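Local atomic coordinates of BamaA.19900.a (Balamuthia mandrillaris, PDB entry 6VZZ), a protein that binds glucose and, as a glucokinase of the actin-like ATPase clan, probably transfers the terminal phosphate of ATP to the sugar's 6-hydroxyl. Residues 160-163 against 164-167; 322-326 against 327-331. All coordinates share one frame; numbering follows the deposited sequence.

Contact 1 (160-163 against 164-167)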
loop_
_atom_site.group_PDB
_atom_site.type_symbol
_atom_site.label_atom_id
_atom_site.label_comp_id
_atom_site.label_asym_id
_atom_site.label_seq_id
_atom_site.Cartn_x
_atom_site.Cartn_y
_atom_site.Cartn_z
ATOM N N SER A 160 23.036 6.091 11.958
ATOM C CA SER A 160 24.269 5.936 12.720
ATOM C C SER A 160 24.918 4.576 12.490
ATOM O O SER A 160 25.732 4.141 13.313
ATOM C CB SER A 160 24.013 6.168 14.212
ATOM O OG SER A 160 22.706 5.760 14.584
ATOM N N ASP A 161 24.566 3.902 11.388
ATOM C CA ASP A 161 25.211 2.661 10.951
ATOM C C ASP A 161 25.192 1.595 12.050
ATOM O O ASP A 161 26.187 0.916 12.316
ATOM C CB ASP A 161 26.637 2.934 10.469
ATOM C CG ASP A 161 26.705 3.223 8.975
ATOM O OD1 ASP A 161 26.000 2.532 8.207
ATOM O OD2 ASP A 161 27.468 4.132 8.561
ATOM N N ALA A 162 24.025 1.436 12.678
ATOM C CA ALA A 162 23.876 0.563 13.834
ATOM C C ALA A 162 22.807 -0.508 13.672
ATOM O O ALA A 162 22.565 -1.260 14.624
ATOM C CB ALA A 162 23.564 1.392 15.087
ATOM N N LEU A 163 22.159 -0.607 12.507
ATOM C CA LEU A 163 21.107 -1.605 12.342
ATOM C C LEU A 163 21.644 -3.019 12.497
ATOM O O LEU A 163 20.894 -3.922 12.885
ATOM C CB LEU A 163 20.430 -1.460 10.981
ATOM C CG LEU A 163 19.209 -0.560 10.857
ATOM C CD1 LEU A 163 18.744 -0.562 9.423
ATOM C CD2 LEU A 163 18.091 -1.026 11.776
ATOM N N ASP A 164 22.929 -3.237 12.201
ATOM C CA ASP A 164 23.493 -4.578 12.306
ATOM C C ASP A 164 23.612 -5.049 13.749
ATOM O O ASP A 164 23.906 -6.227 13.979
ATOM C CB ASP A 164 24.862 -4.636 11.616
ATOM C CG ASP A 164 25.909 -3.777 12.316
ATOM O OD1 ASP A 164 25.564 -2.689 12.844
ATOM O OD2 ASP A 164 27.086 -4.197 12.339
ATOM N N GLN A 165 23.381 -4.163 14.717
ATOM C CA GLN A 165 23.391 -4.543 16.122
ATOM C C GLN A 165 22.116 -5.259 16.549
ATOM O O GLN A 165 22.108 -5.908 17.600
ATOM C CB GLN A 165 23.605 -3.305 16.998
ATOM C CG GLN A 165 24.994 -2.683 16.868
ATOM C CD GLN A 165 25.135 -1.391 17.656
ATOM O OE1 GLN A 165 24.207 -0.966 18.351
ATOM N NE2 GLN A 165 26.300 -0.756 17.549
ATOM N N CYS A 166 21.039 -5.170 15.766
ATOM C CA CYS A 166 19.821 -5.871 16.148
ATOM C C CYS A 166 19.037 -6.449 14.972
ATOM O O CYS A 166 17.948 -6.987 15.192
ATOM C CB CYS A 166 18.919 -4.952 16.967
ATOM S SG CYS A 166 18.551 -3.396 16.155
ATOM N N PHE A 167 19.540 -6.371 13.741
ATOM C CA PHE A 167 18.903 -7.013 12.598
ATOM C C PHE A 167 19.891 -7.939 11.910
ATOM O O PHE A 167 21.100 -7.707 11.940
ATOM C CB PHE A 167 18.364 -5.990 11.596
ATOM C CG PHE A 167 17.056 -5.394 12.000
ATOM C CD1 PHE A 167 15.868 -6.017 11.663
ATOM C CD2 PHE A 167 17.012 -4.228 12.737
ATOM C CE1 PHE A 167 14.659 -5.485 12.045
ATOM C CE2 PHE A 167 15.807 -3.690 13.119
ATOM C CZ PHE A 167 14.628 -4.322 12.771
#
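A short 3-10 turn, in which Gln-165 and Cys-166 reach back to Ala-162 and Leu-163, illustrates how a chain can be redirected between a helix and a strand within a few residues. Gln-165 N donates to Ala-162 O at 3.0 Å, and Cys-166 N to Leu-163 O at 3.1 Å with an N-H...O angle of 165°. Leu-163 O takes a second bond, an added i+4 one from Phe-167 N at 2.9 Å, which is more bent at hydrogen (136°), so that two successive amides share this one oxygen.

Just upstream, helix 146-159 ends in a Schellman motif with Asp-161, of positive phi, as its C-prime residue: Ala-162 N returns to Met-157 O and Asp-161 N to Asn-158 O. The turn then delivers Phe-167 to strand 167-171, at the margin of the six-stranded sheet, where its ring packs on Phe-372 of the neighbouring strand.

On the inner side, Leu-163 CD2 meets Phe-167 CD2 at 3.5 Å, the leucine branch approaching the ring obliquely. With CG beside the backbone N (chi1 -80°), the phenyl group also turns its edge to Leu-163 O. Leu-163 continues inward onto Val-154 and Met-157 of the helix. The outer side is more polar: Gln-165 runs extended alongside Ala-162, its CB 3.3 Å from Ala-162 O and its amide carbon CD 4.1 Å from Ala-162 CB, while Asp-164 folds back to set OD1 3.6 Å from Ala-162 C.

Contact 2 (322-326 against 327-331)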
loop_
_atom_site.group_PDB
_atom_site.type_symbol
_atom_site.label_atom_id
_atom_site.label_comp_id
_atom_site.label_asym_id
_atom_site.label_seq_id
_atom_site.Cartn_x
_atom_site.Cartn_y
_atom_site.Cartn_z
ATOM N N ASN A 322 2.422 -9.869 -1.042
ATOM C CA ASN A 322 1.582 -8.983 -1.840
ATOM C C ASN A 322 1.903 -7.506 -1.618
ATOM O O ASN A 322 1.783 -6.702 -2.554
ATOM C CB ASN A 322 0.121 -9.297 -1.560
ATOM C CG ASN A 322 -0.312 -10.571 -2.261
ATOM O OD1 ASN A 322 -0.537 -10.573 -3.476
ATOM N ND2 ASN A 322 -0.371 -11.676 -1.521
ATOM N N LEU A 323 2.320 -7.124 -0.407
ATOM C CA LEU A 323 2.702 -5.734 -0.193
ATOM C C LEU A 323 4.019 -5.411 -0.893
ATOM O O LEU A 323 4.206 -4.291 -1.383
ATOM C CB LEU A 323 2.795 -5.435 1.299
ATOM C CG LEU A 323 1.486 -5.463 2.091
ATOM C CD1 LEU A 323 1.789 -5.238 3.550
ATOM C CD2 LEU A 323 0.511 -4.415 1.589
ATOM N N CYS A 324 4.947 -6.372 -0.950
ATOM C CA CYS A 324 6.179 -6.153 -1.701
ATOM C C CYS A 324 5.878 -5.853 -3.164
ATOM O O CYS A 324 6.500 -4.974 -3.773
ATOM C CB CYS A 324 7.101 -7.374 -1.587
ATOM S SG CYS A 324 7.984 -7.535 -0.006
ATOM N N ILE A 325 4.916 -6.568 -3.737
ATOM C CA ILE A 325 4.541 -6.354 -5.128
ATOM C C ILE A 325 3.863 -5.003 -5.292
ATOM O O ILE A 325 4.247 -4.198 -6.147
ATOM C CB ILE A 325 3.640 -7.506 -5.605
ATOM C CG1 ILE A 325 4.482 -8.773 -5.777
ATOM C CG2 ILE A 325 2.892 -7.127 -6.881
ATOM C CD1 ILE A 325 3.680 -9.997 -6.015
ATOM N N GLY A 326 2.857 -4.727 -4.461
ATOM C CA GLY A 326 2.113 -3.488 -4.600
ATOM C C GLY A 326 2.949 -2.256 -4.304
ATOM O O GLY A 326 2.873 -1.256 -5.028
ATOM N N LEU A 327 3.755 -2.306 -3.245
ATOM C CA LEU A 327 4.549 -1.158 -2.833
ATOM C C LEU A 327 5.888 -1.063 -3.554
ATOM O O LEU A 327 6.532 -0.013 -3.487
ATOM C CB LEU A 327 4.778 -1.190 -1.318
ATOM C CG LEU A 327 3.471 -1.040 -0.526
ATOM C CD1 LEU A 327 3.712 -1.095 0.980
ATOM C CD2 LEU A 327 2.742 0.251 -0.907
ATOM N N GLN A 328 6.312 -2.117 -4.249
ATOM C CA GLN A 328 7.576 -2.111 -4.985
ATOM C C GLN A 328 8.743 -1.755 -4.069
ATOM O O GLN A 328 9.595 -0.929 -4.403
ATOM C CB GLN A 328 7.516 -1.158 -6.180
ATOM C CG GLN A 328 6.668 -1.640 -7.325
ATOM C CD GLN A 328 7.230 -2.898 -7.979
ATOM O OE1 GLN A 328 8.235 -2.844 -8.689
ATOM N NE2 GLN A 328 6.577 -4.035 -7.749
ATOM N N VAL A 329 8.770 -2.387 -2.894
ATOM C CA VAL A 329 9.865 -2.171 -1.951
ATOM C C VAL A 329 11.111 -2.930 -2.406
ATOM O O VAL A 329 11.059 -3.855 -3.223
ATOM C CB VAL A 329 9.461 -2.582 -0.524
ATOM C CG1 VAL A 329 8.252 -1.779 -0.048
ATOM C CG2 VAL A 329 9.198 -4.103 -0.448
ATOM N N ARG A 330 12.252 -2.529 -1.855
ATOM C CA ARG A 330 13.503 -3.240 -2.057
ATOM C C ARG A 330 13.734 -4.332 -1.017
ATOM O O ARG A 330 14.435 -5.313 -1.300
ATOM C CB ARG A 330 14.670 -2.246 -2.038
ATOM C CG ARG A 330 16.032 -2.888 -1.884
ATOM C CD ARG A 330 17.079 -2.165 -2.688
ATOM N NE ARG A 330 18.403 -2.731 -2.455
ATOM C CZ ARG A 330 19.533 -2.223 -2.938
ATOM N NH1 ARG A 330 19.505 -1.126 -3.681
ATOM N NH2 ARG A 330 20.692 -2.813 -2.670
ATOM N N GLY A 331 13.148 -4.196 0.167
ATOM C CA GLY A 331 13.377 -5.163 1.217
ATOM C C GLY A 331 12.286 -5.030 2.249
ATOM O O GLY A 331 11.404 -4.172 2.145
#
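Leu-327 and Leu-323, one helical turn apart, form the compact side of this helix terminus. Leu-327 N bonds to Leu-323 O at 2.8 Å, and Leu-327 CG lies 3.4 Å from Leu-323 O. Both leucines press on Leu-187 of strand 186-191 and on Phe-219 of the second subunit. Around the turn, Cys-324 SG touches Val-329 CG2 at 3.7 Å, an apolar contact that spans the departure from the helix.

The other side is looser and polar. Gln-328, partly exposed, has a weak, bent backbone bond from its N to Cys-324 O, yet its side chain curls back, bent at chi2 (-65°), to place NE2 2.8 Å from Ile-325 O. That bond is nearly straight at 175°, lies in the amide plane and uses a lone pair of the carbonyl, which would favour this rotation of the amide. Gln-328 also packs on Trp-365 and on Glu-218 of the second subunit. Beyond it, Arg-330 forms a salt bridge with Asp-184, a calcium ligand. Positive phi at Gln-328 ends the helical run, a common way to close a helix, here letting the chain pass from helix 303-327 to strand 331-335 of the six-stranded sheet, consistent with the actin-like ATPase fold of the family.

Followed from the N terminus, the chain leaves strand 141-145, at the margin of the five-stranded sheet, through helix 146-159, and contact 1 closes the turn that carries it to strand 167-171, at the margin of the six-stranded sheet. Contact 2 comes much later, where helix 303-327 gives way to strand 331-335 inside that second sheet. The two follow in series, neither nesting nor crossing, and their nearest atoms stay about 10 Å apart. Strand 370-374 relates them, lying between 167-171 and 331-335. Both are helix-to-strand junctions serving one sheet; 160-167 meets no other chain of the assembly, whereas 322-331 also faces the second subunit.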